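Cystathionine gamma-synthase (Xanthomonas oryzae pv. oryzae KACC 10331, PDB 6LGO) probably makes or cleaves cystathionine with pyridoxal phosphate, as a gamma-synthase or gamma-lyase of the trans-sulfuration family. Local coordinates at residues T86-I91 and D110-S115; V183-L188 and V203-T208. The protein carries 1 engineered substitution. All coordinates share one frame; numbering follows the deposited sequence.

Contact 1: residues T86-I91 and D110-S115; sequences TGMGAI and DAYGGS. With EBO ((2~{S})-2-azanyl-4-[(3~{S})-3-[(~{E})-[2-methyl-3-oxidanyl-5-(phosphonomethyl)pyridin-4-yl]methylideneamino]-4-oxidanyl-4-oxidanylidene-butyl]sulfanyl-butanoic acid), chain E.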
loop_
_atom_site.group_PDB
_atom_site.type_symbol
_atom_site.label_atom_id
_atom_site.label_comp_id
_atom_site.label_asym_id
_atom_site.label_seq_id
_atom_site.Cartn_x
_atom_site.Cartn_y
_atom_site.Cartn_z
ATOM N N THR A 86 -1.919 -17.533 3.898
ATOM C CA THR A 86 -2.684 -17.693 5.168
ATOM C C THR A 86 -1.964 -18.706 6.068
ATOM O O THR A 86 -1.086 -19.452 5.593
ATOM C CB THR A 86 -4.148 -18.130 4.917
ATOM O OG1 THR A 86 -4.124 -19.504 4.492
ATOM C CG2 THR A 86 -4.839 -17.271 3.871
ATOM N N GLY A 87 -2.307 -18.689 7.348
ATOM C CA GLY A 87 -1.928 -19.711 8.311
ATOM C C GLY A 87 -2.450 -21.075 7.912
ATOM O O GLY A 87 -1.620 -22.097 7.980
ATOM N N MET A 88 -3.726 -21.167 7.491
ATOM C CA MET A 88 -4.181 -22.501 6.972
ATOM C C MET A 88 -3.244 -22.951 5.861
ATOM O O MET A 88 -2.990 -24.150 5.762
ATOM C CB MET A 88 -5.643 -22.567 6.494
ATOM C CG MET A 88 -6.640 -22.517 7.692
ATOM S SD MET A 88 -6.245 -23.685 9.071
ATOM C CE MET A 88 -6.028 -25.115 8.007
ATOM N N GLY A 89 -2.858 -22.012 4.999
ATOM C CA GLY A 89 -1.955 -22.282 3.913
ATOM C C GLY A 89 -0.656 -22.856 4.434
ATOM O O GLY A 89 -0.056 -23.660 3.698
ATOM N N ALA A 90 -0.162 -22.399 5.596
ATOM C CA ALA A 90 1.133 -22.884 6.082
ATOM C C ALA A 90 0.914 -24.351 6.475
ATOM O O ALA A 90 1.800 -25.190 6.250
ATOM C CB ALA A 90 1.636 -22.014 7.224
ATOM N N ILE A 91 -0.238 -24.661 7.065
ATOM C CA ILE A 91 -0.540 -26.067 7.465
ATOM C C ILE A 91 -0.653 -26.891 6.170
ATOM O O ILE A 91 -0.100 -27.990 6.029
ATOM C CB ILE A 91 -1.789 -26.133 8.377
ATOM C CG1 ILE A 91 -1.505 -25.484 9.741
ATOM C CG2 ILE A 91 -2.202 -27.580 8.546
ATOM C CD1 ILE A 91 -2.747 -25.201 10.589
ATOM N N ASP A 110 -7.909 -31.188 20.261
ATOM C CA ASP A 110 -8.373 -29.831 20.571
ATOM C C ASP A 110 -7.591 -28.762 19.770
ATOM O O ASP A 110 -7.460 -27.612 20.215
ATOM C CB ASP A 110 -8.189 -29.568 22.055
ATOM C CG ASP A 110 -6.743 -29.519 22.536
ATOM O OD1 ASP A 110 -5.850 -29.973 21.785
ATOM O OD2 ASP A 110 -6.537 -29.111 23.733
ATOM N N ALA A 111 -7.142 -29.094 18.599
ATOM C CA ALA A 111 -6.530 -28.102 17.696
ATOM C C ALA A 111 -7.584 -27.116 17.219
ATOM O O ALA A 111 -8.794 -27.400 17.284
ATOM C CB ALA A 111 -5.883 -28.828 16.561
ATOM N N TYR A 112 -7.127 -25.975 16.723
ATOM C CA TYR A 112 -7.976 -24.988 16.004
ATOM C C TYR A 112 -8.939 -25.727 15.067
ATOM O O TYR A 112 -8.548 -26.673 14.392
ATOM C CB TYR A 112 -7.057 -23.970 15.335
ATOM C CG TYR A 112 -7.777 -23.090 14.341
ATOM C CD1 TYR A 112 -8.911 -22.389 14.702
ATOM C CD2 TYR A 112 -7.438 -23.144 13.001
ATOM C CE1 TYR A 112 -9.656 -21.719 13.746
ATOM C CE2 TYR A 112 -8.149 -22.427 12.056
ATOM C CZ TYR A 112 -9.271 -21.718 12.418
ATOM O OH TYR A 112 -9.984 -21.046 11.454
ATOM N N GLY A 113 -10.214 -25.364 15.157
ATOM C CA GLY A 113 -11.317 -25.905 14.365
ATOM C C GLY A 113 -11.061 -25.851 12.870
ATOM O O GLY A 113 -11.415 -26.844 12.218
ATOM N N GLY A 114 -10.381 -24.831 12.340
ATOM C CA GLY A 114 -9.969 -24.809 10.918
ATOM C C GLY A 114 -8.909 -25.860 10.620
ATOM O O GLY A 114 -8.907 -26.456 9.521
ATOM N N SER A 115 -8.076 -26.181 11.588
ATOM C CA SER A 115 -7.107 -27.295 11.433
ATOM C C SER A 115 -7.924 -28.594 11.385
ATOM O O SER A 115 -7.739 -29.399 10.453
ATOM C CB SER A 115 -6.023 -27.244 12.518
ATOM O OG SER A 115 -5.301 -25.978 12.504
HETATM O O6 EBO E . -9.012 -18.903 16.387
HETATM C C15 EBO E . -9.056 -17.898 15.592
HETATM O O5 EBO E . -9.606 -16.820 15.841
HETATM C C8 EBO E . -8.477 -17.882 14.232
HETATM C C9 EBO E . -9.481 -17.622 13.028
HETATM C C10 EBO E . -10.979 -18.023 13.274
HETATM S S EBO E . -11.708 -17.619 11.783
HETATM C C11 EBO E . -12.926 -18.841 11.853
HETATM C C12 EBO E . -14.011 -18.475 10.904
HETATM C C13 EBO E . -13.805 -18.623 9.422
HETATM C C14 EBO E . -13.392 -19.981 8.960
HETATM O O4 EBO E . -12.216 -20.312 9.049
HETATM O O3 EBO E . -14.146 -20.777 8.421
HETATM N N2 EBO E . -15.127 -18.206 8.970
HETATM N N1 EBO E . -7.456 -18.973 14.178
HETATM C C7 EBO E . -6.652 -19.172 13.242
HETATM C C3 EBO E . -5.551 -20.130 13.306
HETATM C C2 EBO E . -5.145 -20.628 14.577
HETATM O O7 EBO E . -5.776 -20.293 15.757
HETATM C C4 EBO E . -4.813 -20.507 12.063
HETATM C C6 EBO E . -4.902 -19.984 10.609
HETATM P P EBO E . -5.086 -18.365 9.646
HETATM O O2 EBO E . -4.194 -17.229 9.284
HETATM O O1 EBO E . -5.315 -18.877 8.163
HETATM O O EBO E . -6.475 -17.666 9.857
HETATM C C5 EBO E . -3.827 -21.545 12.415
HETATM N N EBO E . -3.409 -22.053 13.606
HETATM C C1 EBO E . -4.075 -21.621 14.666
HETATM C C EBO E . -3.772 -21.993 16.062
#
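The thioether of Met-88 reaches the Tyr-112 ring because its chain leaves the helix with CG beside the backbone N (chi1 -72°) and then bends again at both following torsions. Tyr-112 takes the other course: its CG lies anti to the backbone N (chi1 168°), which lays the ring, from the start of helix 113-124, against EBO, a Schiff base of the pyridoxal group with a homolanthionine-type amino acid. Met-88 SD arrives at the ring edge in the ring plane, 3.8 Å from Tyr-112 CE2, a Met-aromatic contact in which the sulfur is 86° off the ring normal. Beyond the sulfur, Met-88 CE rests 3.5 Å from Gly-114 O, and Ile-91, about one turn on from Met-88, brings CD1 to 3.3 Å from Ser-115 OG, the residue after Gly-114. Both ring faces of Tyr-112 are occupied. On one, EBO N1 sits toward the rim while EBO C2 lies 3.6 Å from Tyr-112 CG; on the other, Gly-114 N is over the centre. With its edge met by sulfur and its hydroxyl bonded to Arg-59 of the second subunit, the ring has little freedom to turn. Across the site, the first N-H groups of helix 87-98 grip the phosphonate: Met-88 N donates to EBO O1 at 2.9 Å and Gly-87 N to EBO O2 at 3.1 Å. Thr-86 is the N-cap, its OG1 accepting from Gly-89 N at 2.9 Å and also bonded to Gly-241 of the second subunit. The helix dipole probably adds to the hold on the anion. A phosphate cup at a helix N-terminus, facing an aromatic ring laid over the cofactor, is characteristic of the active site of fold-type I pyridoxal-phosphate enzymes.

Contact 2: residues V183-L188 and V203-T208; sequences VDNTFL and VLHSTT. With EBO ((2~{S})-2-azanyl-4-[(3~{S})-3-[(~{E})-[2-methyl-3-oxidanyl-5-(phosphonomethyl)pyridin-4-yl]methylideneamino]-4-oxidanyl-4-oxidanylidene-butyl]sulfanyl-butanoic acid), chain E.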
loop_
_atom_site.group_PDB
_atom_site.type_symbol
_atom_site.label_atom_id
_atom_site.label_comp_id
_atom_site.label_asym_id
_atom_site.label_seq_id
_atom_site.Cartn_x
_atom_site.Cartn_y
_atom_site.Cartn_z
ATOM N N VAL A 183 5.059 -28.097 14.965
ATOM C CA VAL A 183 4.376 -27.415 16.095
ATOM C C VAL A 183 3.773 -26.112 15.544
ATOM O O VAL A 183 4.490 -25.205 15.026
ATOM C CB VAL A 183 5.329 -27.106 17.263
ATOM C CG1 VAL A 183 4.568 -26.509 18.416
ATOM C CG2 VAL A 183 6.111 -28.304 17.754
ATOM N N ASP A 184 2.484 -25.970 15.748
ATOM C CA ASP A 184 1.784 -24.698 15.513
ATOM C C ASP A 184 2.018 -23.841 16.757
ATOM O O ASP A 184 1.408 -24.055 17.780
ATOM C CB ASP A 184 0.322 -24.974 15.196
ATOM C CG ASP A 184 -0.494 -23.757 14.843
ATOM O OD1 ASP A 184 -0.010 -22.658 15.186
ATOM O OD2 ASP A 184 -1.639 -23.953 14.287
ATOM N N ASN A 185 2.833 -22.815 16.578
ATOM C CA ASN A 185 3.321 -21.918 17.636
ATOM C C ASN A 185 2.581 -20.576 17.537
ATOM O O ASN A 185 3.133 -19.579 18.012
ATOM C CB ASN A 185 4.829 -21.772 17.529
ATOM C CG ASN A 185 5.465 -21.175 18.771
ATOM O OD1 ASN A 185 6.564 -20.622 18.645
ATOM N ND2 ASN A 185 4.845 -21.332 19.925
ATOM N N THR A 186 1.372 -20.533 16.976
ATOM C CA THR A 186 0.654 -19.256 16.739
ATOM C C THR A 186 0.405 -18.540 18.091
ATOM O O THR A 186 0.523 -17.313 18.143
ATOM C CB THR A 186 -0.643 -19.572 16.009
ATOM O OG1 THR A 186 -0.354 -20.198 14.757
ATOM C CG2 THR A 186 -1.534 -18.364 15.833
ATOM N N PHE A 187 -0.082 -19.257 19.096
ATOM C CA PHE A 187 -0.620 -18.698 20.377
ATOM C C PHE A 187 0.451 -17.997 21.201
ATOM O O PHE A 187 0.032 -17.144 21.955
ATOM C CB PHE A 187 -1.364 -19.707 21.241
ATOM C CG PHE A 187 -2.860 -19.647 21.103
ATOM C CD1 PHE A 187 -3.472 -19.411 19.864
ATOM C CD2 PHE A 187 -3.681 -19.843 22.200
ATOM C CE1 PHE A 187 -4.860 -19.420 19.721
ATOM C CE2 PHE A 187 -5.069 -19.760 22.078
ATOM C CZ PHE A 187 -5.659 -19.546 20.855
ATOM N N LEU A 188 1.738 -18.243 20.995
ATOM C CA LEU A 188 2.779 -17.628 21.845
ATOM C C LEU A 188 3.784 -16.831 21.028
ATOM O O LEU A 188 4.405 -15.895 21.583
ATOM C CB LEU A 188 3.436 -18.790 22.601
ATOM C CG LEU A 188 2.618 -19.292 23.797
ATOM C CD1 LEU A 188 3.337 -20.421 24.555
ATOM C CD2 LEU A 188 2.329 -18.190 24.813
ATOM N N VAL A 203 8.207 -25.602 12.640
ATOM C CA VAL A 203 7.300 -24.768 13.425
ATOM C C VAL A 203 6.579 -23.862 12.425
ATOM O O VAL A 203 7.193 -23.437 11.381
ATOM C CB VAL A 203 8.031 -23.999 14.537
ATOM C CG1 VAL A 203 9.072 -23.035 13.985
ATOM C CG2 VAL A 203 7.026 -23.212 15.387
ATOM N N LEU A 204 5.289 -23.637 12.676
ATOM C CA LEU A 204 4.495 -22.838 11.756
ATOM C C LEU A 204 3.631 -21.866 12.539
ATOM O O LEU A 204 3.379 -22.088 13.736
ATOM C CB LEU A 204 3.712 -23.744 10.809
ATOM C CG LEU A 204 2.568 -24.545 11.387
ATOM C CD1 LEU A 204 1.382 -23.682 11.784
ATOM C CD2 LEU A 204 2.142 -25.579 10.310
ATOM N N HIS A 205 3.221 -20.788 11.873
ATOM C CA HIS A 205 2.411 -19.733 12.504
ATOM C C HIS A 205 1.343 -19.280 11.536
ATOM O O HIS A 205 1.590 -19.306 10.329
ATOM C CB HIS A 205 3.261 -18.518 12.797
ATOM C CG HIS A 205 4.360 -18.754 13.755
ATOM N ND1 HIS A 205 4.205 -18.482 15.108
ATOM C CD2 HIS A 205 5.649 -19.091 13.550
ATOM C CE1 HIS A 205 5.394 -18.739 15.681
ATOM N NE2 HIS A 205 6.258 -19.210 14.754
ATOM N N SER A 206 0.210 -18.867 12.092
ATOM C CA SER A 206 -0.651 -17.825 11.513
ATOM C C SER A 206 0.015 -16.497 11.854
ATOM O O SER A 206 -0.033 -16.110 13.024
ATOM C CB SER A 206 -2.000 -17.887 12.057
ATOM O OG SER A 206 -2.701 -16.787 11.556
ATOM N N THR A 207 0.651 -15.853 10.878
ATOM C CA THR A 207 1.283 -14.530 11.058
ATOM C C THR A 207 0.185 -13.502 11.248
ATOM O O THR A 207 0.494 -12.436 11.759
ATOM C CB THR A 207 2.210 -14.168 9.920
ATOM O OG1 THR A 207 1.489 -14.050 8.690
ATOM C CG2 THR A 207 3.282 -15.225 9.852
ATOM N N THR A 208 -1.055 -13.878 10.916
ATOM C CA THR A 208 -2.256 -13.063 11.161
ATOM C C THR A 208 -2.268 -12.630 12.629
ATOM O O THR A 208 -2.916 -11.576 12.944
ATOM C CB THR A 208 -3.516 -13.850 10.827
ATOM O OG1 THR A 208 -3.352 -14.507 9.551
ATOM C CG2 THR A 208 -4.726 -12.975 10.897
HETATM O O6 EBO E . -9.012 -18.903 16.387
HETATM C C15 EBO E . -9.056 -17.898 15.592
HETATM O O5 EBO E . -9.606 -16.820 15.841
HETATM C C8 EBO E . -8.477 -17.882 14.232
HETATM C C9 EBO E . -9.481 -17.622 13.028
HETATM C C10 EBO E . -10.979 -18.023 13.274
HETATM S S EBO E . -11.708 -17.619 11.783
HETATM C C11 EBO E . -12.926 -18.841 11.853
HETATM C C12 EBO E . -14.011 -18.475 10.904
HETATM C C13 EBO E . -13.805 -18.623 9.422
HETATM C C14 EBO E . -13.392 -19.981 8.960
HETATM O O4 EBO E . -12.216 -20.312 9.049
HETATM O O3 EBO E . -14.146 -20.777 8.421
HETATM N N2 EBO E . -15.127 -18.206 8.970
HETATM N N1 EBO E . -7.456 -18.973 14.178
HETATM C C7 EBO E . -6.652 -19.172 13.242
HETATM C C3 EBO E . -5.551 -20.130 13.306
HETATM C C2 EBO E . -5.145 -20.628 14.577
HETATM O O7 EBO E . -5.776 -20.293 15.757
HETATM C C4 EBO E . -4.813 -20.507 12.063
HETATM C C6 EBO E . -4.902 -19.984 10.609
HETATM P P EBO E . -5.086 -18.365 9.646
HETATM O O2 EBO E . -4.194 -17.229 9.284
HETATM O O1 EBO E . -5.315 -18.877 8.163
HETATM O O EBO E . -6.475 -17.666 9.857
HETATM C C5 EBO E . -3.827 -21.545 12.415
HETATM N N EBO E . -3.409 -22.053 13.606
HETATM C C1 EBO E . -4.075 -21.621 14.666
HETATM C C EBO E . -3.772 -21.993 16.062
HETATM O O HOH W 1 2.604 -16.494 16.470
#
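Thr-186 and Ser-206 meet beside the cofactor part of EBO, where Thr-186 OG1 accepts from Ser-206 N (3.0 Å) in a nearly straight bond of 171°, and Thr-186 CG2 packs on Ser-206 CB. Ser-206 OG, swung anti to its own backbone N (chi1 174°), donates to EBO O2 at 2.8 Å. Thr-208 OG1 gives a second bond to the same phosphonate oxygen. At the pyridine nitrogen, across the ring from the imine, Asp-184 OD2 comes within 2.7 Å of EBO N, the position held by the aspartate of fold-type I enzymes. Its other oxygen is fixed from behind: OD1 accepts from Thr-186 OG1 on its syn side and from Thr-186 N nearly along the C-O axis, the latter closing an Asx turn. Thr-186 OG1 is thus both donor and acceptor, tying the aspartate to the neighbouring strand. The Leu-204 side chain passes obliquely by Asp-184, with CD1 3.6 Å from Asp-184 CG. Behind this shell, strands 180-184 and 202-206 run parallel at the centre of the seven-stranded sheet of the large domain, with the cofactor at their C-terminal ends. Leu-204 grips both sides of Asp-184 through its backbone: Leu-204 N donates to Val-183 O (2.9 Å), and Asn-185 N to Leu-204 O (3.0 Å). On the sheet face with Val-183, Val-203 CG2 touches both Val-183 O and Asn-185 CB. His-205 lies alongside Asn-185, its CE1 3.6 Å from Asn-185 CB. A water joins His-205 ND1 to Thr-186 O, while NE2 is bonded to Glu-76 of helix 63-76. Further out, Gly-219 bonds Thr-208 OG1, and strand 220-224 flanks 202-206, with His-205 hydrogen-bonded through its backbone to Ala-221.

In the fold
Both contacts are buried and close on the same EBO molecule, but contact 2 lies nearer the centre of the chain and contact 1 nearer the second subunit, whose Arg-59 packs on Met-88. Contact 1 joins the starts of two helices by apolar and sulfur-aromatic touches; contact 2 joins neighbouring strands by backbone and side-chain hydrogen bonds. They divide the cofactor between them: contact 1 lays a ring over it, contact 2 meets the pyridine nitrogen, and both bond the phosphonate. Their centres are 9 Å apart, bridged by Ile-91, whose CG1 packs 3.7 Å from Leu-204 CD2, setting helix 87-98 against the sheet.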